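Local coordinates for protein restriction endonuclease r.bpuji (Bacillus pumilus, PDB 2VLA) that recognises and binds its cognate DNA through this N-terminal recognition domain, one piece of a longer restriction enzyme that is probably an endonuclease, at residues A[42-47]-A[67-72]; A[50-55]-A[63-68]. All coordinates share one frame; numbering follows the deposited sequence.

Contact 1 of 2, residues A[42-47]-A[67-72]; sequences ASFVKD and NHRTEI. With nucleotides of chain B; nucleotides of chain C.
V45 lays its two methyl branches against one face of the R69 guanidinium, the largest part of this contact between helices 41-56 and 62-76 of the helix-turn-helix, with helix 41-56 behind and helix 62-76 set into the major groove of the DNA. CG1 comes to 3.6 Å from R69 NH1, while CG2 stands above the plane toward its rim; the two side chains run nearly at right angles. F44 deals with the aliphatic part of the same arginine. Its CE2 lies 3.7 Å from R69 CD, the ring sliding past the chain, and the ring and guanidinium planes stand 84° apart, so this is no stack. Because the R69 chain bends at its third torsion (chi3 65°), the guanidinium folds over V45 while the methylenes remain against F44.

No hydrogen bond crosses between the segments; the polar end of R69 instead finds D66, in a salt bridge, and N49, both through NH1. Beyond R69, F44 packs edge-to-face on F80.

Other polar side chains of segment 67-72 turn to the DNA. Two read base edges: N67 OD1 accepts from N4 of DC5 of chain B at 2.9 Å, and E71 OE2 from N4 of DC6 of chain B, also at 2.9 Å. E71 OE2 has a second partner in K17, whose positive charge probably steadies the carboxylate beside the cytosines. Two more bonds reach phosphates, one on each strand. T70 OG1 donates to OP2 of DC5 of chain B at 2.7 Å. From the other strand, OP1 of DC5 of chain C meets the H68 ring edge-on and in its plane, taking a nearly straight bond (174°) from NE2 at 2.9 Å.

Contact 2 of 2, residues A[50-55]-A[63-68]; sequences NRLIEI and KTLDNH. With nucleotides of chain C.
L65 presses a methyl against backbone rather than only against side chains: its CD2 lies 3.8 Å from I53 N, where helix 50-55 passes over the recognition helix of the helix-turn-helix. The short axes cross steeply, at 106° and 10.1 Å apart. The side-chain contacts between L52, I53 and L65 are apolar. L65 CD1 meets I53 CD1 at 4.0 Å, and CD2 also touches L52 CG as the two leucines slide past each other. L52, with CG anti to its own N (chi1 -178°), sends CD2 across H68 to within 3.5 Å of H68 CB, and it also packs on L25 of helix 22-36. H68 ND1 and the Y29 hydroxyl share a hydrogen bond, so the ring is held at both nitrogens; an alanine here would probably leave both the Y29 hydroxyl and a backbone phosphate of chain C without this partner, and take away the ring from beside L52 CD2, though CB would stay.

Helix 62-76 also meets chain C. T64 OG1 donates to OP2 of DG6 of chain C at 2.8 Å, and N67 ND2 reaches O6 of DG7 of chain C at 3.0 Å, in a bond bent to 143°.

Both contacts join the same two helices, 41-56 and 62-76, with centres 7 Å apart at one end of the recognition domain; contacts 1 and 2 are centred about 20 and 22 Å from the centre of the chain, respectively. Along the sequence they nest: 42-47 and 50-55 follow each other on the first helix, then 63-68 and 67-72 on the second, so contact 2 is the inner pair nearer the turn and contact 1 the outer one. N67 and H68 belong to both, and V45 CG1 packs at 4.3 Å from D66 OD1 where they meet. Together they probably help set how the recognition helix sits on its supporting partner, consistent with presenting one helix to both DNA strands.

Contact 1 of 2, residues A[42-47]-A[67-72]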
loop_
_atom_site.group_PDB
_atom_site.type_symbol
_atom_site.label_atom_id
_atom_site.label_comp_id
_atom_site.label_asym_id
_atom_site.label_seq_id
_atom_site.Cartn_x
_atom_site.Cartn_y
_atom_site.Cartn_z
ATOM N N ALA A 42 -20.689 -2.721 -17.755
ATOM C CA ALA A 42 -21.389 -4.011 -17.747
ATOM C C ALA A 42 -20.574 -5.080 -18.465
ATOM O O ALA A 42 -20.417 -6.210 -17.968
ATOM C CB ALA A 42 -22.756 -3.873 -18.391
ATOM N N SER A 43 -20.065 -4.729 -19.640
ATOM C CA SER A 43 -19.264 -5.641 -20.425
ATOM C C SER A 43 -17.967 -5.979 -19.698
ATOM O O SER A 43 -17.479 -7.110 -19.765
ATOM C CB SER A 43 -18.949 -5.020 -21.787
ATOM O OG SER A 43 -20.134 -4.830 -22.547
ATOM N N PHE A 44 -17.416 -4.993 -18.996
ATOM C CA PHE A 44 -16.143 -5.171 -18.288
ATOM C C PHE A 44 -16.240 -6.255 -17.225
ATOM O O PHE A 44 -15.382 -7.124 -17.137
ATOM C CB PHE A 44 -15.711 -3.862 -17.643
ATOM C CG PHE A 44 -14.392 -3.948 -16.921
ATOM C CD1 PHE A 44 -13.215 -4.150 -17.618
ATOM C CD2 PHE A 44 -14.336 -3.840 -15.549
ATOM C CE1 PHE A 44 -12.007 -4.234 -16.952
ATOM C CE2 PHE A 44 -13.127 -3.913 -14.879
ATOM C CZ PHE A 44 -11.974 -4.124 -15.572
ATOM N N VAL A 45 -17.297 -6.206 -16.430
ATOM C CA VAL A 45 -17.490 -7.177 -15.361
ATOM C C VAL A 45 -17.534 -8.585 -15.911
ATOM O O VAL A 45 -16.847 -9.471 -15.416
ATOM C CB VAL A 45 -18.793 -6.886 -14.569
ATOM C CG1 VAL A 45 -19.094 -8.018 -13.587
ATOM C CG2 VAL A 45 -18.673 -5.546 -13.841
ATOM N N LYS A 46 -18.341 -8.792 -16.941
ATOM C CA LYS A 46 -18.555 -10.125 -17.478
ATOM C C LYS A 46 -17.290 -10.646 -18.126
ATOM O O LYS A 46 -16.859 -11.777 -17.861
ATOM C CB LYS A 46 -19.703 -10.112 -18.498
ATOM C CG LYS A 46 -19.858 -11.414 -19.285
ATOM N N ASP A 47 -16.684 -9.815 -18.965
ATOM C CA ASP A 47 -15.532 -10.224 -19.744
ATOM C C ASP A 47 -14.293 -10.428 -18.868
ATOM O O ASP A 47 -13.511 -11.358 -19.083
ATOM C CB ASP A 47 -15.255 -9.201 -20.842
ATOM C CG ASP A 47 -16.334 -9.198 -21.927
ATOM O OD1 ASP A 47 -17.075 -10.208 -22.042
ATOM O OD2 ASP A 47 -16.441 -8.192 -22.651
ATOM N N ASN A 67 -14.229 -9.809 -6.355
ATOM C CA ASN A 67 -13.319 -9.211 -5.395
ATOM C C ASN A 67 -11.910 -9.027 -5.994
ATOM O O ASN A 67 -11.263 -7.983 -5.772
ATOM C CB ASN A 67 -13.237 -10.043 -4.103
ATOM C CG ASN A 67 -14.476 -9.917 -3.215
ATOM O OD1 ASN A 67 -15.301 -9.007 -3.366
ATOM N ND2 ASN A 67 -14.546 -10.774 -2.219
ATOM N N HIS A 68 -11.426 -10.003 -6.754
ATOM C CA HIS A 68 -10.172 -9.793 -7.476
ATOM C C HIS A 68 -10.276 -8.520 -8.338
ATOM O O HIS A 68 -9.357 -7.680 -8.367
ATOM C CB HIS A 68 -9.832 -10.996 -8.368
ATOM C CG HIS A 68 -9.062 -12.068 -7.679
ATOM N ND1 HIS A 68 -7.716 -12.259 -7.893
ATOM C CD2 HIS A 68 -9.462 -13.062 -6.841
ATOM C CE1 HIS A 68 -7.318 -13.319 -7.208
ATOM N NE2 HIS A 68 -8.356 -13.803 -6.538
ATOM N N ARG A 69 -11.362 -8.413 -9.088
ATOM C CA ARG A 69 -11.513 -7.314 -10.028
ATOM C C ARG A 69 -11.515 -5.985 -9.308
ATOM O O ARG A 69 -10.783 -5.041 -9.695
ATOM C CB ARG A 69 -12.803 -7.458 -10.820
ATOM C CG ARG A 69 -12.876 -6.570 -12.022
ATOM C CD ARG A 69 -14.192 -6.690 -12.744
ATOM N NE ARG A 69 -15.277 -6.211 -11.918
ATOM C CZ ARG A 69 -16.174 -6.989 -11.332
ATOM N NH1 ARG A 69 -16.154 -8.291 -11.538
ATOM N NH2 ARG A 69 -17.104 -6.451 -10.537
ATOM N N THR A 70 -12.330 -5.869 -8.265
ATOM C CA THR A 70 -12.494 -4.571 -7.633
ATOM C C THR A 70 -11.377 -4.256 -6.666
ATOM O O THR A 70 -10.841 -3.143 -6.685
ATOM C CB THR A 70 -13.868 -4.403 -6.949
ATOM O OG1 THR A 70 -13.943 -5.221 -5.774
ATOM C CG2 THR A 70 -15.002 -4.759 -7.926
ATOM N N GLU A 71 -11.004 -5.215 -5.830
ATOM C CA GLU A 71 -10.057 -4.955 -4.751
ATOM C C GLU A 71 -8.632 -4.893 -5.218
ATOM O O GLU A 71 -7.838 -4.076 -4.700
ATOM C CB GLU A 71 -10.149 -6.006 -3.658
ATOM C CG GLU A 71 -11.494 -6.126 -2.956
ATOM C CD GLU A 71 -11.384 -6.988 -1.697
ATOM O OE1 GLU A 71 -10.708 -6.551 -0.743
ATOM O OE2 GLU A 71 -11.937 -8.142 -1.681
ATOM N N ILE A 72 -8.263 -5.784 -6.139
ATOM C CA ILE A 72 -6.848 -5.979 -6.472
ATOM C C ILE A 72 -6.517 -5.315 -7.796
ATOM O O ILE A 72 -5.742 -4.368 -7.839
ATOM C CB ILE A 72 -6.428 -7.495 -6.458
ATOM C CG1 ILE A 72 -6.775 -8.124 -5.099
ATOM C CG2 ILE A 72 -4.946 -7.605 -6.753
ATOM C CD1 ILE A 72 -6.090 -7.464 -3.870
ATOM P P DC B 5 -13.818 -1.959 -3.921
ATOM O OP1 DC B 5 -13.845 -1.169 -5.169
ATOM O OP2 DC B 5 -13.232 -3.306 -3.941
ATOM O "O5'" DC B 5 -13.172 -1.029 -2.787
ATOM C "C5'" DC B 5 -12.286 -1.543 -1.826
ATOM C "C4'" DC B 5 -12.848 -1.403 -0.440
ATOM O "O4'" DC B 5 -14.086 -2.168 -0.338
ATOM C "C3'" DC B 5 -11.958 -1.924 0.665
ATOM O "O3'" DC B 5 -12.248 -1.231 1.880
ATOM C "C2'" DC B 5 -12.380 -3.398 0.678
ATOM C "C1'" DC B 5 -13.892 -3.226 0.586
ATOM N N1 DC B 5 -14.601 -4.432 0.149
ATOM C C2 DC B 5 -15.529 -5.057 0.994
ATOM O O2 DC B 5 -15.789 -4.539 2.099
ATOM N N3 DC B 5 -16.144 -6.201 0.563
ATOM C C4 DC B 5 -15.845 -6.714 -0.619
ATOM N N4 DC B 5 -16.478 -7.840 -0.998
ATOM C C5 DC B 5 -14.899 -6.130 -1.484
ATOM C C6 DC B 5 -14.310 -4.987 -1.068
ATOM P P DC B 6 -11.421 -1.489 3.230
ATOM O OP1 DC B 6 -11.485 -0.206 3.986
ATOM O OP2 DC B 6 -10.127 -2.131 2.886
ATOM O "O5'" DC B 6 -12.247 -2.682 3.951
ATOM C "C5'" DC B 6 -13.433 -2.385 4.700
ATOM C "C4'" DC B 6 -13.717 -3.510 5.666
ATOM O "O4'" DC B 6 -14.165 -4.666 4.946
ATOM C "C3'" DC B 6 -12.535 -3.967 6.511
ATOM O "O3'" DC B 6 -12.989 -4.127 7.844
ATOM C "C2'" DC B 6 -12.082 -5.279 5.859
ATOM C "C1'" DC B 6 -13.382 -5.814 5.324
ATOM N N1 DC B 6 -13.329 -6.637 4.129
ATOM C C2 DC B 6 -13.997 -7.880 4.090
ATOM O O2 DC B 6 -14.477 -8.353 5.126
ATOM N N3 DC B 6 -14.057 -8.543 2.920
ATOM C C4 DC B 6 -13.478 -8.061 1.828
ATOM N N4 DC B 6 -13.560 -8.773 0.689
ATOM C C5 DC B 6 -12.794 -6.810 1.859
ATOM C C6 DC B 6 -12.776 -6.144 3.006
ATOM P P DC C 5 -8.705 -15.883 -3.523
ATOM O OP1 DC C 5 -8.162 -16.122 -4.856
ATOM O OP2 DC C 5 -9.205 -14.515 -3.258
ATOM O "O5'" DC C 5 -9.871 -16.930 -3.166
ATOM C "C5'" DC C 5 -9.603 -18.323 -2.880
ATOM C "C4'" DC C 5 -10.688 -18.775 -1.950
ATOM O "O4'" DC C 5 -10.478 -18.161 -0.629
ATOM C "C3'" DC C 5 -12.083 -18.342 -2.396
ATOM O "O3'" DC C 5 -12.961 -19.475 -2.235
ATOM C "C2'" DC C 5 -12.489 -17.229 -1.461
ATOM C "C1'" DC C 5 -11.650 -17.462 -0.229
ATOM N N1 DC C 5 -11.125 -16.218 0.448
ATOM C C2 DC C 5 -11.160 -16.155 1.831
ATOM O O2 DC C 5 -11.727 -17.053 2.485
ATOM N N3 DC C 5 -10.621 -15.073 2.474
ATOM C C4 DC C 5 -10.003 -14.156 1.749
ATOM N N4 DC C 5 -9.451 -13.118 2.407
ATOM C C5 DC C 5 -9.954 -14.200 0.352
ATOM C C6 DC C 5 -10.482 -15.252 -0.273
#

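Contact 2 of 2, residues A[50-55]-A[63-68]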
loop_
_atom_site.group_PDB
_atom_site.type_symbol
_atom_site.label_atom_id
_atom_site.label_comp_id
_atom_site.label_asym_id
_atom_site.label_seq_id
_atom_site.Cartn_x
_atom_site.Cartn_y
_atom_site.Cartn_z
ATOM N N ASN A 50 -14.892 -13.758 -16.879
ATOM C CA ASN A 50 -14.804 -14.910 -17.770
ATOM C C ASN A 50 -13.368 -15.277 -18.131
ATOM O O ASN A 50 -13.053 -16.453 -18.310
ATOM C CB ASN A 50 -15.631 -14.679 -19.043
ATOM C CG ASN A 50 -17.127 -14.869 -18.813
ATOM O OD1 ASN A 50 -17.542 -15.488 -17.837
ATOM N ND2 ASN A 50 -17.936 -14.331 -19.715
ATOM N N ARG A 51 -12.497 -14.274 -18.237
ATOM C CA ARG A 51 -11.081 -14.528 -18.479
ATOM C C ARG A 51 -10.352 -14.971 -17.196
ATOM O O ARG A 51 -9.562 -15.917 -17.220
ATOM C CB ARG A 51 -10.396 -13.285 -19.072
ATOM C CG ARG A 51 -10.796 -12.950 -20.519
ATOM C CD ARG A 51 -9.855 -13.584 -21.565
ATOM N NE ARG A 51 -8.435 -13.196 -21.414
ATOM C CZ ARG A 51 -7.847 -12.168 -22.047
ATOM N NH1 ARG A 51 -8.542 -11.380 -22.861
ATOM N NH2 ARG A 51 -6.559 -11.927 -21.852
ATOM N N LEU A 52 -10.618 -14.295 -16.078
ATOM C CA LEU A 52 -9.857 -14.557 -14.841
ATOM C C LEU A 52 -10.127 -15.966 -14.316
ATOM O O LEU A 52 -9.231 -16.622 -13.766
ATOM C CB LEU A 52 -10.171 -13.501 -13.754
ATOM C CG LEU A 52 -9.381 -13.682 -12.447
ATOM C CD1 LEU A 52 -7.868 -13.628 -12.697
ATOM C CD2 LEU A 52 -9.788 -12.632 -11.418
ATOM N N ILE A 53 -11.336 -16.451 -14.515
ATOM C CA ILE A 53 -11.691 -17.757 -13.967
ATOM C C ILE A 53 -10.846 -18.910 -14.600
ATOM O O ILE A 53 -10.667 -19.978 -14.001
ATOM C CB ILE A 53 -13.189 -18.062 -14.114
ATOM C CG1 ILE A 53 -13.576 -19.214 -13.171
ATOM C CG2 ILE A 53 -13.529 -18.429 -15.577
ATOM C CD1 ILE A 53 -15.075 -19.439 -13.047
ATOM N N GLU A 54 -10.318 -18.666 -15.789
ATOM C CA GLU A 54 -9.413 -19.615 -16.436
ATOM C C GLU A 54 -8.073 -19.720 -15.711
ATOM O O GLU A 54 -7.404 -20.753 -15.783
ATOM C CB GLU A 54 -9.199 -19.232 -17.898
ATOM C CG GLU A 54 -10.455 -19.348 -18.738
ATOM C CD GLU A 54 -11.030 -20.775 -18.740
ATOM O OE1 GLU A 54 -10.238 -21.743 -18.859
ATOM O OE2 GLU A 54 -12.269 -20.923 -18.620
ATOM N N ILE A 55 -7.702 -18.671 -14.983
ATOM C CA ILE A 55 -6.467 -18.667 -14.221
ATOM C C ILE A 55 -6.683 -19.227 -12.811
ATOM O O ILE A 55 -5.851 -19.973 -12.290
ATOM C CB ILE A 55 -5.891 -17.233 -14.103
ATOM C CG1 ILE A 55 -5.681 -16.636 -15.496
ATOM C CG2 ILE A 55 -4.591 -17.250 -13.316
ATOM C CD1 ILE A 55 -4.709 -17.413 -16.353
ATOM N N LYS A 63 -18.189 -14.284 -6.424
ATOM C CA LYS A 63 -17.804 -13.312 -5.403
ATOM C C LYS A 63 -16.278 -13.106 -5.398
ATOM O O LYS A 63 -15.780 -11.981 -5.327
ATOM C CB LYS A 63 -18.288 -13.765 -4.017
ATOM C CG LYS A 63 -17.907 -12.802 -2.856
ATOM C CD LYS A 63 -18.430 -11.365 -3.091
ATOM C CE LYS A 63 -18.345 -10.504 -1.838
ATOM N NZ LYS A 63 -19.311 -10.874 -0.811
ATOM N N THR A 64 -15.549 -14.197 -5.472
ATOM C CA THR A 64 -14.098 -14.143 -5.498
ATOM C C THR A 64 -13.592 -13.462 -6.741
ATOM O O THR A 64 -12.696 -12.618 -6.672
ATOM C CB THR A 64 -13.531 -15.564 -5.384
ATOM O OG1 THR A 64 -13.871 -16.051 -4.098
ATOM C CG2 THR A 64 -12.027 -15.615 -5.584
ATOM N N LEU A 65 -14.170 -13.801 -7.889
ATOM C CA LEU A 65 -13.795 -13.136 -9.133
ATOM C C LEU A 65 -14.042 -11.616 -9.037
ATOM O O LEU A 65 -13.183 -10.809 -9.414
ATOM C CB LEU A 65 -14.567 -13.748 -10.320
ATOM C CG LEU A 65 -14.258 -15.218 -10.645
ATOM C CD1 LEU A 65 -15.295 -15.752 -11.622
ATOM C CD2 LEU A 65 -12.860 -15.339 -11.207
ATOM N N ASP A 66 -15.229 -11.239 -8.565
ATOM C CA ASP A 66 -15.567 -9.844 -8.385
ATOM C C ASP A 66 -14.565 -9.161 -7.451
ATOM O O ASP A 66 -14.105 -8.048 -7.719
ATOM C CB ASP A 66 -16.986 -9.709 -7.781
ATOM C CG ASP A 66 -18.104 -10.011 -8.784
ATOM O OD1 ASP A 66 -17.861 -9.959 -10.004
ATOM O OD2 ASP A 66 -19.242 -10.235 -8.331
ATOM N N ASN A 67 -14.229 -9.809 -6.355
ATOM C CA ASN A 67 -13.319 -9.211 -5.395
ATOM C C ASN A 67 -11.910 -9.027 -5.994
ATOM O O ASN A 67 -11.263 -7.983 -5.772
ATOM C CB ASN A 67 -13.237 -10.043 -4.103
ATOM C CG ASN A 67 -14.476 -9.917 -3.215
ATOM O OD1 ASN A 67 -15.301 -9.007 -3.366
ATOM N ND2 ASN A 67 -14.546 -10.774 -2.219
ATOM N N HIS A 68 -11.426 -10.003 -6.754
ATOM C CA HIS A 68 -10.172 -9.793 -7.476
ATOM C C HIS A 68 -10.276 -8.520 -8.338
ATOM O O HIS A 68 -9.357 -7.680 -8.367
ATOM C CB HIS A 68 -9.832 -10.996 -8.368
ATOM C CG HIS A 68 -9.062 -12.068 -7.679
ATOM N ND1 HIS A 68 -7.716 -12.259 -7.893
ATOM C CD2 HIS A 68 -9.462 -13.062 -6.841
ATOM C CE1 HIS A 68 -7.318 -13.319 -7.208
ATOM N NE2 HIS A 68 -8.356 -13.803 -6.538
ATOM P P DC C 5 -8.705 -15.883 -3.523
ATOM O OP1 DC C 5 -8.162 -16.122 -4.856
ATOM O OP2 DC C 5 -9.205 -14.515 -3.258
ATOM O "O5'" DC C 5 -9.871 -16.930 -3.166
ATOM C "C5'" DC C 5 -9.603 -18.323 -2.880
ATOM C "C4'" DC C 5 -10.688 -18.775 -1.950
ATOM O "O4'" DC C 5 -10.478 -18.161 -0.629
ATOM C "C3'" DC C 5 -12.083 -18.342 -2.396
ATOM O "O3'" DC C 5 -12.961 -19.475 -2.235
ATOM C "C2'" DC C 5 -12.489 -17.229 -1.461
ATOM C "C1'" DC C 5 -11.650 -17.462 -0.229
ATOM N N1 DC C 5 -11.125 -16.218 0.448
ATOM C C2 DC C 5 -11.160 -16.155 1.831
ATOM O O2 DC C 5 -11.727 -17.053 2.485
ATOM N N3 DC C 5 -10.621 -15.073 2.474
ATOM C C4 DC C 5 -10.003 -14.156 1.749
ATOM N N4 DC C 5 -9.451 -13.118 2.407
ATOM C C5 DC C 5 -9.954 -14.200 0.352
ATOM C C6 DC C 5 -10.482 -15.252 -0.273
ATOM P P DG C 6 -14.400 -19.543 -2.946
ATOM O OP1 DG C 6 -14.795 -21.002 -2.936
ATOM O OP2 DG C 6 -14.387 -18.806 -4.219
ATOM O "O5'" DG C 6 -15.328 -18.702 -1.941
ATOM C "C5'" DG C 6 -15.564 -19.177 -0.648
ATOM C "C4'" DG C 6 -16.232 -18.129 0.167
ATOM O "O4'" DG C 6 -15.251 -17.081 0.401
ATOM C "C3'" DG C 6 -17.432 -17.414 -0.473
ATOM O "O3'" DG C 6 -18.375 -17.114 0.529
ATOM C "C2'" DG C 6 -16.825 -16.125 -0.990
ATOM C "C1'" DG C 6 -15.848 -15.829 0.148
ATOM N N9 DG C 6 -14.830 -14.824 -0.105
ATOM C C8 DG C 6 -14.345 -14.402 -1.298
ATOM N N7 DG C 6 -13.450 -13.439 -1.172
ATOM C C5 DG C 6 -13.355 -13.235 0.193
ATOM C C6 DG C 6 -12.585 -12.321 0.947
ATOM O O6 DG C 6 -11.784 -11.481 0.492
ATOM N N1 DG C 6 -12.813 -12.438 2.303
ATOM C C2 DG C 6 -13.666 -13.347 2.890
ATOM N N2 DG C 6 -13.724 -13.319 4.221
ATOM N N3 DG C 6 -14.399 -14.203 2.190
ATOM C C4 DG C 6 -14.207 -14.081 0.863
ATOM P P DG C 7 -19.920 -17.454 0.338
ATOM O OP1 DG C 7 -20.091 -18.893 0.103
ATOM O OP2 DG C 7 -20.464 -16.424 -0.603
ATOM O "O5'" DG C 7 -20.459 -17.079 1.799
ATOM C "C5'" DG C 7 -19.964 -17.742 2.934
ATOM C "C4'" DG C 7 -19.718 -16.788 4.086
ATOM O "O4'" DG C 7 -18.657 -15.867 3.726
ATOM C "C3'" DG C 7 -20.887 -15.889 4.500
ATOM O "O3'" DG C 7 -20.808 -15.672 5.893
ATOM C "C2'" DG C 7 -20.638 -14.616 3.703
ATOM C "C1'" DG C 7 -19.132 -14.518 3.790
ATOM N N9 DG C 7 -18.493 -13.769 2.734
ATOM C C8 DG C 7 -18.620 -13.901 1.394
ATOM N N7 DG C 7 -17.874 -13.076 0.706
ATOM C C5 DG C 7 -17.196 -12.345 1.681
ATOM C C6 DG C 7 -16.233 -11.295 1.582
ATOM O O6 DG C 7 -15.727 -10.802 0.555
ATOM N N1 DG C 7 -15.848 -10.849 2.837
ATOM C C2 DG C 7 -16.306 -11.347 4.030
ATOM N N2 DG C 7 -15.806 -10.760 5.149
ATOM N N3 DG C 7 -17.176 -12.354 4.136
ATOM C C4 DG C 7 -17.572 -12.792 2.937
#